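Local coordinates for R-imine reductase (PDB 3ZGY), which catalyses the NADPH-dependent, R-selective reduction of an imine substrate, at residues I25-L29 and M30-L34; S157-D160 and P161-A165. All coordinates share one frame; numbering follows the deposited sequence.

Interaction 1 (I25-L29 and M30-L34); sequences IGLGL and MGQAL
Gln32, in the first turn of helix 29-40, folds back over the backbone of Leu27, Gly28 and Leu29. Gln32 CB lies 3.5 Å from Leu29 O. With CG anti to the carbonyl carbon and beside the backbone N (chi1 -64°), the chain is directed to the side on which that N bonds to the loop. Gln32 CG comes to rest 3.4 Å from Gly28 O. Gln32 CG also meets Leu27 CB at 4.0 Å. The chain then runs on extended: Gln32 CD passes 3.9 Å from Leu27 O, and OE1 ends as a loose neighbour of Gly28 O. Replacing Gln32 by an alanine removes CG and CD and is likely to leave Leu27 CB and the Leu27 carbonyl without the cover those carbons give. Gly26, Gly28 and Gly31 match the GxGxxG pattern of Rossmann folds, here carrying the chain from strand 22-25 into helix 29-40, and Leu27 to Met30 are NADP(+)-binding residues, although the cofactor is absent from this chain. Gly28 is the N-cap: its O receives Gln32 N at 3.0 Å. One residue further on, Ala33 N reaches Leu29 O at 3.0 Å. Gly31 packs its CA 4.0 Å from the CA of Leu27, and a CB there would run into Gly26 O, so the absence of a side chain lets helix and loop meet backbone to backbone. On the loop side, Leu27 N is hydrogen-bonded to OD1 of Asn49, another cofactor-binding residue.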
ATOM      1  N   ILE D  25      23.703  20.409  10.534  1.00 42.18           N
ATOM      2  CA  ILE D  25      24.498  19.552  11.390  1.00 42.62           C
ATOM      3  C   ILE D  25      24.209  18.111  11.096  1.00 43.55           C
ATOM      4  O   ILE D  25      23.053  17.655  11.151  1.00 35.32           O
ATOM      5  CB  ILE D  25      24.249  19.858  12.854  1.00 43.67           C
ATOM      6  CG1 ILE D  25      24.971  21.164  13.183  1.00 49.31           C
ATOM      7  CG2 ILE D  25      24.790  18.752  13.739  1.00 45.58           C
ATOM      8  CD1 ILE D  25      24.459  21.832  14.427  1.00 55.13           C
ATOM      9  N   GLY D  26      25.280  17.407  10.754  1.00 43.78           N
ATOM     10  CA  GLY D  26      25.165  16.041  10.301  1.00 46.80           C
ATOM     11  C   GLY D  26      25.261  16.032   8.791  1.00 46.79           C
ATOM     12  O   GLY D  26      24.404  16.631   8.133  1.00 47.72           O
ATOM     13  N   LEU D  27      26.256  15.315   8.253  1.00 43.38           N
ATOM     14  CA  LEU D  27      26.465  15.215   6.803  1.00 45.61           C
ATOM     15  C   LEU D  27      26.502  13.783   6.263  1.00 43.54           C
ATOM     16  O   LEU D  27      27.427  13.379   5.563  1.00 55.35           O
ATOM     17  CB  LEU D  27      27.747  15.937   6.435  1.00 44.49           C
ATOM     18  CG  LEU D  27      27.843  17.443   6.715  1.00 42.31           C
ATOM     19  CD1 LEU D  27      29.184  17.965   6.255  1.00 43.49           C
ATOM     20  CD2 LEU D  27      26.734  18.237   6.043  1.00 42.04           C
ATOM     21  N   GLY D  28      25.513  12.984   6.626  1.00 40.87           N
ATOM     22  CA  GLY D  28      25.285  11.715   5.974  1.00 35.44           C
ATOM     23  C   GLY D  28      24.749  12.088   4.628  1.00 42.17           C
ATOM     24  O   GLY D  28      24.841  13.243   4.201  1.00 41.19           O
ATOM     25  N   LEU D  29      24.195  11.121   3.928  1.00 46.36           N
ATOM     26  CA  LEU D  29      23.790  11.423   2.586  1.00 59.73           C
ATOM     27  C   LEU D  29      22.823  12.579   2.640  1.00 57.85           C
ATOM     28  O   LEU D  29      22.990  13.587   1.911  1.00 66.86           O
ATOM     29  CB  LEU D  29      23.154  10.207   1.910  1.00 62.10           C
ATOM     30  CG  LEU D  29      24.209   9.092   1.647  1.00 61.35           C
ATOM     31  CD1 LEU D  29      23.499   7.824   1.154  1.00 59.65           C
ATOM     32  CD2 LEU D  29      25.367   9.577   0.751  1.00 50.21           C
ATOM     33  N   MET D  30      21.851  12.415   3.534  1.00 53.60           N
ATOM     34  CA  MET D  30      20.743  13.382   3.698  1.00 54.82           C
ATOM     35  C   MET D  30      21.202  14.753   4.213  1.00 49.34           C
ATOM     36  O   MET D  30      20.848  15.756   3.665  1.00 46.48           O
ATOM     37  CB  MET D  30      19.697  12.800   4.605  1.00 46.94           C
ATOM     38  CG  MET D  30      18.451  13.594   4.626  1.00 55.72           C
ATOM     39  SD  MET D  30      17.589  13.696   3.060  1.00 58.87           S
ATOM     40  CE  MET D  30      16.888  12.037   2.992  1.00 53.96           C
ATOM     41  N   GLY D  31      22.109  14.774   5.158  1.00 55.05           N
ATOM     42  CA  GLY D  31      22.716  16.016   5.563  1.00 52.68           C
ATOM     43  C   GLY D  31      23.308  16.781   4.398  1.00 52.24           C
ATOM     44  O   GLY D  31      23.090  17.993   4.268  1.00 50.82           O
ATOM     45  N   GLN D  32      24.096  16.098   3.574  1.00 49.75           N
ATOM     46  CA  GLN D  32      24.745  16.751   2.426  1.00 49.84           C
ATOM     47  C   GLN D  32      23.701  17.324   1.494  1.00 43.81           C
ATOM     48  O   GLN D  32      23.809  18.476   1.081  1.00 42.20           O
ATOM     49  CB  GLN D  32      25.690  15.804   1.702  1.00 54.97           C
ATOM     50  CG  GLN D  32      26.862  15.370   2.583  1.00 68.69           C
ATOM     51  CD  GLN D  32      27.805  14.447   1.852  1.00 71.51           C
ATOM     52  OE1 GLN D  32      27.336  13.529   1.216  1.00 75.84           O
ATOM     53  NE2 GLN D  32      29.121  14.686   1.925  1.00 79.21           N
ATOM     54  N   ALA D  33      22.685  16.536   1.195  1.00 35.50           N
ATOM     55  CA  ALA D  33      21.610  16.989   0.381  1.00 36.17           C
ATOM     56  C   ALA D  33      20.922  18.224   0.939  1.00 42.97           C
ATOM     57  O   ALA D  33      20.652  19.180   0.195  1.00 49.39           O
ATOM     58  CB  ALA D  33      20.589  15.871   0.184  1.00 36.86           C
ATOM     59  N   LEU D  34      20.665  18.230   2.245  1.00 40.24           N
ATOM     60  CA  LEU D  34      20.028  19.379   2.858  1.00 39.60           C
ATOM     61  C   LEU D  34      20.881  20.618   2.709  1.00 37.41           C
ATOM     62  O   LEU D  34      20.409  21.657   2.289  1.00 41.90           O
ATOM     63  CB  LEU D  34      19.753  19.140   4.328  1.00 41.01           C
ATOM     64  CG  LEU D  34      18.704  18.069   4.675  1.00 42.52           C
ATOM     65  CD1 LEU D  34      18.685  17.914   6.172  1.00 45.54           C
ATOM     66  CD2 LEU D  34      17.345  18.387   4.144  1.00 42.87           C
TER

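Interaction 2 (S157-D160 and P161-A165); sequences SAFD and PHASA
Phe159 and Asp160 offer their carbonyls to the backbone that follows them, and two hydrogen bonds, each spanning three residues, carry the turn between helix 156-159 and helix 163-167. His162 N binds Phe159 O at 2.9 Å. Ala163 N binds Asp160 O at 3.1 Å. His162, donor of the first bond, is the N-cap of the second helix.

Apolar packing joins Phe159 to Ala163. Phe159 holds CG anti to its own N (chi1 171°), which brings the far end of the ring under Ala163: the methyl CB lies over one face, 3.9 Å from CZ. Tyr175 also meets this ring, the two planes being nearly parallel, and Leu132 of strand 130-136 touches the Phe159 side chain.

Polar side chains add little across the turn itself. The His162 ring has Ala158 O at its edge and in its plane, but ND1 stays 3.8 Å from that oxygen. The carboxylate of Asp160 looks back along the chain instead, OD1 forming a salt bridge with Arg156.

The pyrrolidine of Pro161 packs against the preceding turn, with Pro161 CD 3.2 Å from Ser157 O. Because Pro161 has no N-H, Ser157 O cannot receive from it the four-residue bond that would continue an alpha-helix, and CH2 groups of the ring lie beside that oxygen in place of a donor; the three-residue bonds that follow are consistent with two short helices joined by a turn that holds the proline.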
ATOM      1  N   SER D 157       4.938  30.098  15.301  1.00 37.99           N
ATOM      2  CA  SER D 157       6.005  31.036  15.631  1.00 39.72           C
ATOM      3  C   SER D 157       7.394  30.547  15.289  1.00 41.45           C
ATOM      4  O   SER D 157       8.329  31.352  15.139  1.00 49.79           O
ATOM      5  CB  SER D 157       5.941  31.376  17.115  1.00 37.17           C
ATOM      6  OG  SER D 157       6.242  30.245  17.879  1.00 45.56           O
ATOM      7  N   ALA D 158       7.574  29.233  15.266  1.00 40.26           N
ATOM      8  CA  ALA D 158       8.875  28.666  14.934  1.00 41.24           C
ATOM      9  C   ALA D 158       8.985  28.435  13.427  1.00 44.00           C
ATOM     10  O   ALA D 158      10.062  28.531  12.880  1.00 48.66           O
ATOM     11  CB  ALA D 158       9.110  27.381  15.672  1.00 41.19           C
ATOM     12  N   PHE D 159       7.861  28.221  12.752  1.00 41.44           N
ATOM     13  CA  PHE D 159       7.921  27.913  11.329  1.00 37.88           C
ATOM     14  C   PHE D 159       7.842  29.138  10.433  1.00 41.77           C
ATOM     15  O   PHE D 159       8.662  29.304   9.549  1.00 45.02           O
ATOM     16  CB  PHE D 159       6.822  26.962  10.966  1.00 37.35           C
ATOM     17  CG  PHE D 159       6.679  26.763   9.502  1.00 36.38           C
ATOM     18  CD1 PHE D 159       7.630  26.113   8.804  1.00 40.67           C
ATOM     19  CD2 PHE D 159       5.599  27.249   8.834  1.00 36.67           C
ATOM     20  CE1 PHE D 159       7.527  25.948   7.434  1.00 37.93           C
ATOM     21  CE2 PHE D 159       5.461  27.084   7.484  1.00 38.38           C
ATOM     22  CZ  PHE D 159       6.437  26.430   6.776  1.00 38.45           C
ATOM     23  N   ASP D 160       6.821  29.975  10.630  1.00 41.30           N
ATOM     24  CA  ASP D 160       6.576  31.143   9.792  1.00 36.54           C
ATOM     25  C   ASP D 160       7.856  32.008   9.531  1.00 35.57           C
ATOM     26  O   ASP D 160       8.163  32.304   8.382  1.00 41.28           O
ATOM     27  CB  ASP D 160       5.428  31.979  10.366  1.00 34.96           C
ATOM     28  CG  ASP D 160       4.078  31.259  10.289  1.00 46.14           C
ATOM     29  OD1 ASP D 160       3.924  30.317   9.504  1.00 46.30           O
ATOM     30  OD2 ASP D 160       3.107  31.662  10.967  1.00 53.17           O
ATOM     31  N   PRO D 161       8.588  32.417  10.560  1.00 31.58           N
ATOM     32  CA  PRO D 161       9.735  33.233  10.286  1.00 35.12           C
ATOM     33  C   PRO D 161      10.769  32.593   9.336  1.00 44.76           C
ATOM     34  O   PRO D 161      11.579  33.315   8.825  1.00 42.24           O
ATOM     35  CB  PRO D 161      10.391  33.400  11.652  1.00 32.39           C
ATOM     36  CG  PRO D 161       9.292  33.237  12.622  1.00 34.47           C
ATOM     37  CD  PRO D 161       8.419  32.187  12.004  1.00 38.40           C
ATOM     38  N   HIS D 162      10.742  31.262   9.136  1.00 47.69           N
ATOM     39  CA  HIS D 162      11.677  30.576   8.268  1.00 39.40           C
ATOM     40  C   HIS D 162      11.038  29.785   7.190  1.00 39.87           C
ATOM     41  O   HIS D 162      11.681  28.932   6.554  1.00 32.18           O
ATOM     42  CB  HIS D 162      12.530  29.654   9.072  1.00 41.13           C
ATOM     43  CG  HIS D 162      13.361  30.371  10.065  1.00 43.38           C
ATOM     44  ND1 HIS D 162      13.102  30.325  11.421  1.00 44.28           N
ATOM     45  CD2 HIS D 162      14.469  31.133   9.908  1.00 40.89           C
ATOM     46  CE1 HIS D 162      14.011  31.038  12.059  1.00 42.81           C
ATOM     47  NE2 HIS D 162      14.870  31.506  11.169  1.00 45.25           N
ATOM     48  N   ALA D 163       9.780  30.108   6.927  1.00 40.17           N
ATOM     49  CA  ALA D 163       9.057  29.406   5.893  1.00 38.34           C
ATOM     50  C   ALA D 163       9.823  29.448   4.550  1.00 43.74           C
ATOM     51  O   ALA D 163       9.954  28.447   3.877  1.00 45.67           O
ATOM     52  CB  ALA D 163       7.698  30.012   5.762  1.00 35.51           C
ATOM     53  N   SER D 164      10.285  30.613   4.134  1.00 48.17           N
ATOM     54  CA  SER D 164      10.947  30.713   2.840  1.00 48.64           C
ATOM     55  C   SER D 164      12.178  29.861   2.826  1.00 45.40           C
ATOM     56  O   SER D 164      12.354  29.053   1.929  1.00 43.30           O
ATOM     57  CB  SER D 164      11.351  32.150   2.515  1.00 50.31           C
ATOM     58  OG  SER D 164      10.185  32.912   2.299  1.00 63.47           O
ATOM     59  N   ALA D 165      13.040  30.060   3.806  1.00 44.27           N
ATOM     60  CA  ALA D 165      14.272  29.268   3.877  1.00 40.96           C
ATOM     61  C   ALA D 165      13.997  27.753   3.755  1.00 44.56           C
ATOM     62  O   ALA D 165      14.593  27.061   2.920  1.00 50.08           O
ATOM     63  CB  ALA D 165      14.992  29.553   5.158  1.00 38.24           C
TER

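Both contacts belong to the NAD-binding part of the chain and lie along one mixed sheet, their centres 21 Å apart and their nearest atoms about 8 Å apart without touching. Interaction 1 comes first, leading from strand 22-25, an interior strand of the sheet, into helix 29-40. Interaction 2 follows much later, in the connection from strand 150-153 to the parallel neighbouring strand 173-175 at the edge. They share strand supports: Leu34 and His162 both pack on strand 78-81, and Met30 and Phe159 on strand 130-136. Residues 25-34 include the NADP(+)-binding Leu27 to Met30, whereas residues 157-165 belong to a peripheral helical connection away from that site.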